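Local coordinates for fibronectin-binding protein (Streptococcus pyogenes, PDB 5A0L), which is a surface adhesin of a Gram-positive pathogen that binds fibronectin and, through an internal thioester in its N-terminal domain, mediates covalent attachment to the host, at residues 78-90 against 130-142. Numbering follows the deposited sequence.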
loop_
_atom_site.group_PDB
_atom_site.type_symbol
_atom_site.label_atom_id
_atom_site.label_comp_id
_atom_site.label_asym_id
_atom_site.label_seq_id
_atom_site.Cartn_x
_atom_site.Cartn_y
_atom_site.Cartn_z
ATOM N N PHE A 78 11.134 3.287 6.954
ATOM C CA PHE A 78 10.476 2.045 6.621
ATOM C C PHE A 78 10.753 0.980 7.664
ATOM O O PHE A 78 9.882 0.193 8.022
ATOM C CB PHE A 78 10.853 1.571 5.220
ATOM C CG PHE A 78 10.420 2.483 4.081
ATOM C CD1 PHE A 78 9.383 3.372 4.187
ATOM C CD2 PHE A 78 11.054 2.387 2.863
ATOM C CE1 PHE A 78 8.990 4.167 3.113
ATOM C CE2 PHE A 78 10.697 3.183 1.815
ATOM C CZ PHE A 78 9.646 4.072 1.922
ATOM N N LYS A 79 11.987 0.916 8.161
ATOM C CA LYS A 79 12.302 -0.023 9.243
ATOM C C LYS A 79 11.524 0.324 10.528
ATOM O O LYS A 79 10.876 -0.561 11.128
ATOM C CB LYS A 79 13.816 -0.099 9.483
ATOM C CG LYS A 79 14.297 -0.839 10.731
ATOM C CD LYS A 79 13.946 -2.288 10.833
ATOM C CE LYS A 79 14.446 -2.874 12.169
ATOM N NZ LYS A 79 13.959 -4.261 12.424
ATOM N N SER A 80 11.580 1.604 10.926
ATOM C CA SER A 80 11.069 2.023 12.231
ATOM C C SER A 80 9.560 1.888 12.359
ATOM O O SER A 80 9.047 1.650 13.459
ATOM C CB SER A 80 11.475 3.482 12.492
ATOM O OG SER A 80 12.859 3.511 12.742
ATOM N N TYR A 81 8.839 2.143 11.269
ATOM C CA TYR A 81 7.365 2.143 11.299
ATOM C C TYR A 81 6.727 0.824 10.900
ATOM O O TYR A 81 5.490 0.713 10.931
ATOM C CB TYR A 81 6.811 3.336 10.483
ATOM C CG TYR A 81 7.152 4.640 11.154
ATOM C CD1 TYR A 81 6.435 5.084 12.285
ATOM C CD2 TYR A 81 8.188 5.430 10.740
ATOM C CE1 TYR A 81 6.789 6.236 12.944
ATOM C CE2 TYR A 81 8.534 6.592 11.381
ATOM C CZ TYR A 81 7.840 7.004 12.488
ATOM O OH TYR A 81 8.181 8.175 13.146
ATOM N N ALA A 82 7.559 -0.138 10.474
ATOM C CA ALA A 82 7.146 -1.501 10.169
ATOM C C ALA A 82 7.273 -2.414 11.408
ATOM O O ALA A 82 8.161 -2.205 12.236
ATOM C CB ALA A 82 7.977 -2.081 9.059
ATOM N N ALA A 83 6.469 -3.474 11.452
ATOM C CA ALA A 83 6.503 -4.418 12.572
ATOM C C ALA A 83 7.536 -5.523 12.408
ATOM O O ALA A 83 8.115 -5.947 13.395
ATOM C CB ALA A 83 5.136 -5.043 12.811
ATOM N N ASN A 84 7.748 -6.000 11.187
ATOM C CA ASN A 84 8.651 -7.111 10.936
ATOM C C ASN A 84 9.196 -7.007 9.507
ATOM O O ASN A 84 8.894 -7.852 8.663
ATOM C CB ASN A 84 7.941 -8.444 11.166
ATOM C CG ASN A 84 8.896 -9.632 11.134
ATOM O OD1 ASN A 84 10.106 -9.481 11.306
ATOM N ND2 ASN A 84 8.359 -10.800 10.888
ATOM N N PRO A 85 9.983 -5.960 9.264
ATOM C CA PRO A 85 10.402 -5.691 7.898
ATOM C C PRO A 85 11.360 -6.754 7.384
ATOM O O PRO A 85 12.156 -7.336 8.170
ATOM C CB PRO A 85 11.068 -4.327 7.993
ATOM C CG PRO A 85 11.506 -4.200 9.430
ATOM C CD PRO A 85 10.441 -4.924 10.212
ATOM N N ARG A 86 11.331 -6.991 6.088
ATOM C CA ARG A 86 12.177 -7.976 5.437
ATOM C C ARG A 86 13.467 -7.296 5.056
ATOM O O ARG A 86 13.559 -6.639 4.019
ATOM C CB ARG A 86 11.443 -8.538 4.232
ATOM C CG ARG A 86 12.166 -9.702 3.546
ATOM C CD ARG A 86 11.431 -10.202 2.319
ATOM N NE ARG A 86 10.152 -10.798 2.660
ATOM C CZ ARG A 86 9.963 -12.052 3.039
ATOM N NH1 ARG A 86 11.000 -12.881 3.205
ATOM N NH2 ARG A 86 8.732 -12.469 3.310
ATOM N N VAL A 87 14.467 -7.446 5.916
ATOM C CA VAL A 87 15.754 -6.822 5.732
ATOM C C VAL A 87 16.832 -7.894 5.595
ATOM O O VAL A 87 16.971 -8.762 6.465
ATOM C CB VAL A 87 16.057 -5.927 6.916
ATOM C CG1 VAL A 87 17.438 -5.276 6.826
ATOM C CG2 VAL A 87 14.996 -4.875 7.097
ATOM N N LEU A 88 17.594 -7.822 4.517
ATOM C CA LEU A 88 18.730 -8.722 4.290
ATOM C C LEU A 88 20.020 -8.049 4.722
ATOM O O LEU A 88 20.334 -6.948 4.286
ATOM C CB LEU A 88 18.830 -9.077 2.815
ATOM C CG LEU A 88 19.962 -10.012 2.395
ATOM C CD1 LEU A 88 19.794 -11.404 2.996
ATOM C CD2 LEU A 88 20.036 -10.105 0.875
ATOM N N ASP A 89 20.747 -8.741 5.593
ATOM C CA ASP A 89 22.085 -8.317 6.017
ATOM C C ASP A 89 22.048 -6.870 6.518
ATOM O O ASP A 89 22.954 -6.076 6.256
ATOM C CB ASP A 89 23.123 -8.458 4.878
ATOM C CG ASP A 89 23.200 -9.867 4.307
ATOM O OD1 ASP A 89 23.110 -10.838 5.095
ATOM O OD2 ASP A 89 23.373 -9.997 3.066
ATOM N N GLU A 90 20.979 -6.530 7.254
ATOM C CA GLU A 90 20.871 -5.213 7.903
ATOM C C GLU A 90 20.938 -4.020 6.923
ATOM O O GLU A 90 21.308 -2.945 7.306
ATOM C CB GLU A 90 21.943 -5.067 9.024
ATOM C CG GLU A 90 21.778 -6.014 10.209
ATOM C CD GLU A 90 20.770 -5.549 11.239
ATOM O OE1 GLU A 90 19.990 -4.582 10.977
ATOM O OE2 GLU A 90 20.721 -6.158 12.344
ATOM N N ALA A 130 2.168 -7.151 -1.908
ATOM C CA ALA A 130 3.583 -6.979 -2.138
ATOM C C ALA A 130 4.203 -6.098 -1.074
ATOM O O ALA A 130 5.363 -6.315 -0.650
ATOM C CB ALA A 130 3.825 -6.420 -3.534
ATOM N N ILE A 131 3.476 -5.088 -0.613
ATOM C CA ILE A 131 4.001 -4.241 0.466
ATOM C C ILE A 131 4.177 -5.050 1.760
ATOM O O ILE A 131 5.211 -4.950 2.426
ATOM C CB ILE A 131 3.129 -2.971 0.676
ATOM C CG1 ILE A 131 3.320 -2.020 -0.523
ATOM C CG2 ILE A 131 3.438 -2.276 2.007
ATOM C CD1 ILE A 131 4.734 -1.535 -0.729
ATOM N N TRP A 132 3.202 -5.874 2.101
ATOM C CA TRP A 132 3.282 -6.686 3.309
ATOM C C TRP A 132 4.402 -7.715 3.238
ATOM O O TRP A 132 4.959 -8.090 4.290
ATOM C CB TRP A 132 1.943 -7.344 3.581
ATOM C CG TRP A 132 0.874 -6.432 4.100
ATOM C CD1 TRP A 132 1.039 -5.305 4.833
ATOM C CD2 TRP A 132 -0.534 -6.627 3.979
ATOM N NE1 TRP A 132 -0.179 -4.764 5.190
ATOM C CE2 TRP A 132 -1.159 -5.557 4.664
ATOM C CE3 TRP A 132 -1.333 -7.574 3.337
ATOM C CZ2 TRP A 132 -2.550 -5.451 4.759
ATOM C CZ3 TRP A 132 -2.708 -7.458 3.427
ATOM C CH2 TRP A 132 -3.293 -6.399 4.124
ATOM N N TYR A 133 4.758 -8.173 2.048
ATOM C CA TYR A 133 5.938 -9.033 1.891
ATOM C C TYR A 133 7.164 -8.330 2.485
ATOM O O TYR A 133 8.020 -8.995 3.119
ATOM C CB TYR A 133 6.134 -9.337 0.399
ATOM C CG TYR A 133 7.315 -10.213 0.083
ATOM C CD1 TYR A 133 7.221 -11.598 0.206
ATOM C CD2 TYR A 133 8.508 -9.672 -0.403
ATOM C CE1 TYR A 133 8.314 -12.412 -0.136
ATOM C CE2 TYR A 133 9.593 -10.472 -0.738
ATOM C CZ TYR A 133 9.488 -11.839 -0.589
ATOM O OH TYR A 133 10.566 -12.630 -0.919
ATOM N N TYR A 134 7.256 -7.029 2.324
ATOM C CA TYR A 134 8.392 -6.269 2.839
ATOM C C TYR A 134 8.180 -5.677 4.224
ATOM O O TYR A 134 9.141 -5.567 4.987
ATOM C CB TYR A 134 8.824 -5.190 1.843
ATOM C CG TYR A 134 9.519 -5.736 0.616
ATOM C CD1 TYR A 134 10.799 -6.308 0.709
ATOM C CD2 TYR A 134 8.900 -5.749 -0.630
ATOM C CE1 TYR A 134 11.417 -6.864 -0.385
ATOM C CE2 TYR A 134 9.556 -6.271 -1.754
ATOM C CZ TYR A 134 10.803 -6.847 -1.620
ATOM O OH TYR A 134 11.468 -7.368 -2.685
ATOM N N SER A 135 6.980 -5.217 4.567
ATOM C CA SER A 135 6.755 -4.556 5.857
ATOM C C SER A 135 6.616 -5.554 7.012
ATOM O O SER A 135 6.978 -5.215 8.165
ATOM C CB SER A 135 5.490 -3.672 5.824
ATOM O OG SER A 135 4.310 -4.417 5.605
ATOM N N ASP A 136 6.039 -6.712 6.726
ATOM C CA ASP A 136 5.695 -7.715 7.727
ATOM C C ASP A 136 6.300 -9.083 7.449
ATOM O O ASP A 136 5.996 -10.046 8.137
ATOM C CB ASP A 136 4.156 -7.784 7.887
ATOM C CG ASP A 136 3.613 -6.554 8.564
ATOM O OD1 ASP A 136 3.653 -6.524 9.827
ATOM O OD2 ASP A 136 3.194 -5.591 7.891
ATOM N N SER A 137 7.178 -9.140 6.437
ATOM C CA SER A 137 7.781 -10.417 6.060
ATOM C C SER A 137 6.710 -11.474 5.823
ATOM O O SER A 137 6.891 -12.637 6.121
ATOM C CB SER A 137 8.845 -10.867 7.065
ATOM O OG SER A 137 9.869 -9.897 7.154
ATOM N N ALA A 138 5.609 -11.067 5.178
ATOM C CA ALA A 138 4.568 -12.032 4.823
ATOM C C ALA A 138 5.174 -13.025 3.824
ATOM O O ALA A 138 5.783 -12.599 2.858
ATOM C CB ALA A 138 3.370 -11.332 4.178
ATOM N N PRO A 139 5.008 -14.328 4.045
ATOM C CA PRO A 139 5.778 -15.296 3.214
ATOM C C PRO A 139 5.514 -15.393 1.698
ATOM O O PRO A 139 6.441 -15.531 0.838
ATOM C CB PRO A 139 5.485 -16.631 3.919
ATOM C CG PRO A 139 5.145 -16.279 5.302
ATOM C CD PRO A 139 4.532 -14.914 5.307
ATOM N N LEU A 140 4.259 -15.338 1.369
ATOM C CA LEU A 140 3.833 -15.479 -0.062
ATOM C C LEU A 140 4.446 -16.703 -0.823
ATOM O O LEU A 140 4.980 -16.568 -1.932
ATOM C CB LEU A 140 4.049 -14.178 -0.892
ATOM C CG LEU A 140 3.292 -12.965 -0.338
ATOM C CD1 LEU A 140 3.602 -11.738 -1.184
ATOM C CD2 LEU A 140 1.789 -13.225 -0.307
ATOM N N ASN A 141 4.382 -17.879 -0.219
ATOM C CA ASN A 141 5.008 -19.060 -0.806
ATOM C C ASN A 141 4.069 -19.906 -1.679
ATOM O O ASN A 141 4.497 -20.930 -2.225
ATOM C CB ASN A 141 5.591 -19.914 0.317
ATOM C CG ASN A 141 4.626 -20.073 1.465
ATOM O OD1 ASN A 141 3.423 -20.205 1.255
ATOM N ND2 ASN A 141 5.142 -20.080 2.682
ATOM N N ASP A 142 2.820 -19.460 -1.835
ATOM C CA ASP A 142 1.778 -20.202 -2.543
ATOM C C ASP A 142 1.028 -19.274 -3.519
ATOM O O ASP A 142 -0.212 -19.341 -3.615
ATOM C CB ASP A 142 0.790 -20.692 -1.457
ATOM C CG ASP A 142 0.204 -22.017 -1.739
ATOM O OD1 ASP A 142 0.946 -22.883 -2.244
ATOM O OD2 ASP A 142 -0.989 -22.213 -1.382
HETATM O O HOH W 1 4.482 -3.596 9.515
HETATM O O HOH W 2 5.627 -11.189 10.886
#
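The guanidinium of Arg86 lies flat on the ring of Tyr133 in a cation-pi stack, planes 19° apart and CZ 3.8 Å from the ring centroid, with NE over the ring centre. Ser137 CB lies over the rim of the opposite guanidinium face, and Ala138 O sits at its edge, taking a weak bond from NH2. The contact joins the loop after helix 75-81 to the C-terminal end of helix 120-135 and the turn that follows it, at the surface of the thioester domain. Arg86 runs out extended and bends at chi3 (-66°), which turns NE back to donate to Tyr133 O at 2.8 Å, from above the carbonyl plane. The same tyrosine thus receives the arginine on both its ring and its carbonyl. Successive carbonyls of the last helical turn are taken up by the loop: Arg86 N bonds Tyr134 O (2.8 Å), and Asn84 N approaches Ser135 O in the carbonyl plane (3.2 Å). Between these bonds Pro85, without an N-H, brings CA to 3.2 Å from Tyr134 O. Water 1 accepts from Ala83 N and can donate to Ser135 O, one of several acceptors within its reach, while water 2 joins Asn84 ND2 to Asp136 O. Beyond the helix end, Asp136 OD2 accepts from Ser135 OG and from Leu52 N. In the reverse direction across the contact, Ser137 OG donates to Asn84 O at 2.7 Å, tilted 33° from the carbonyl plane.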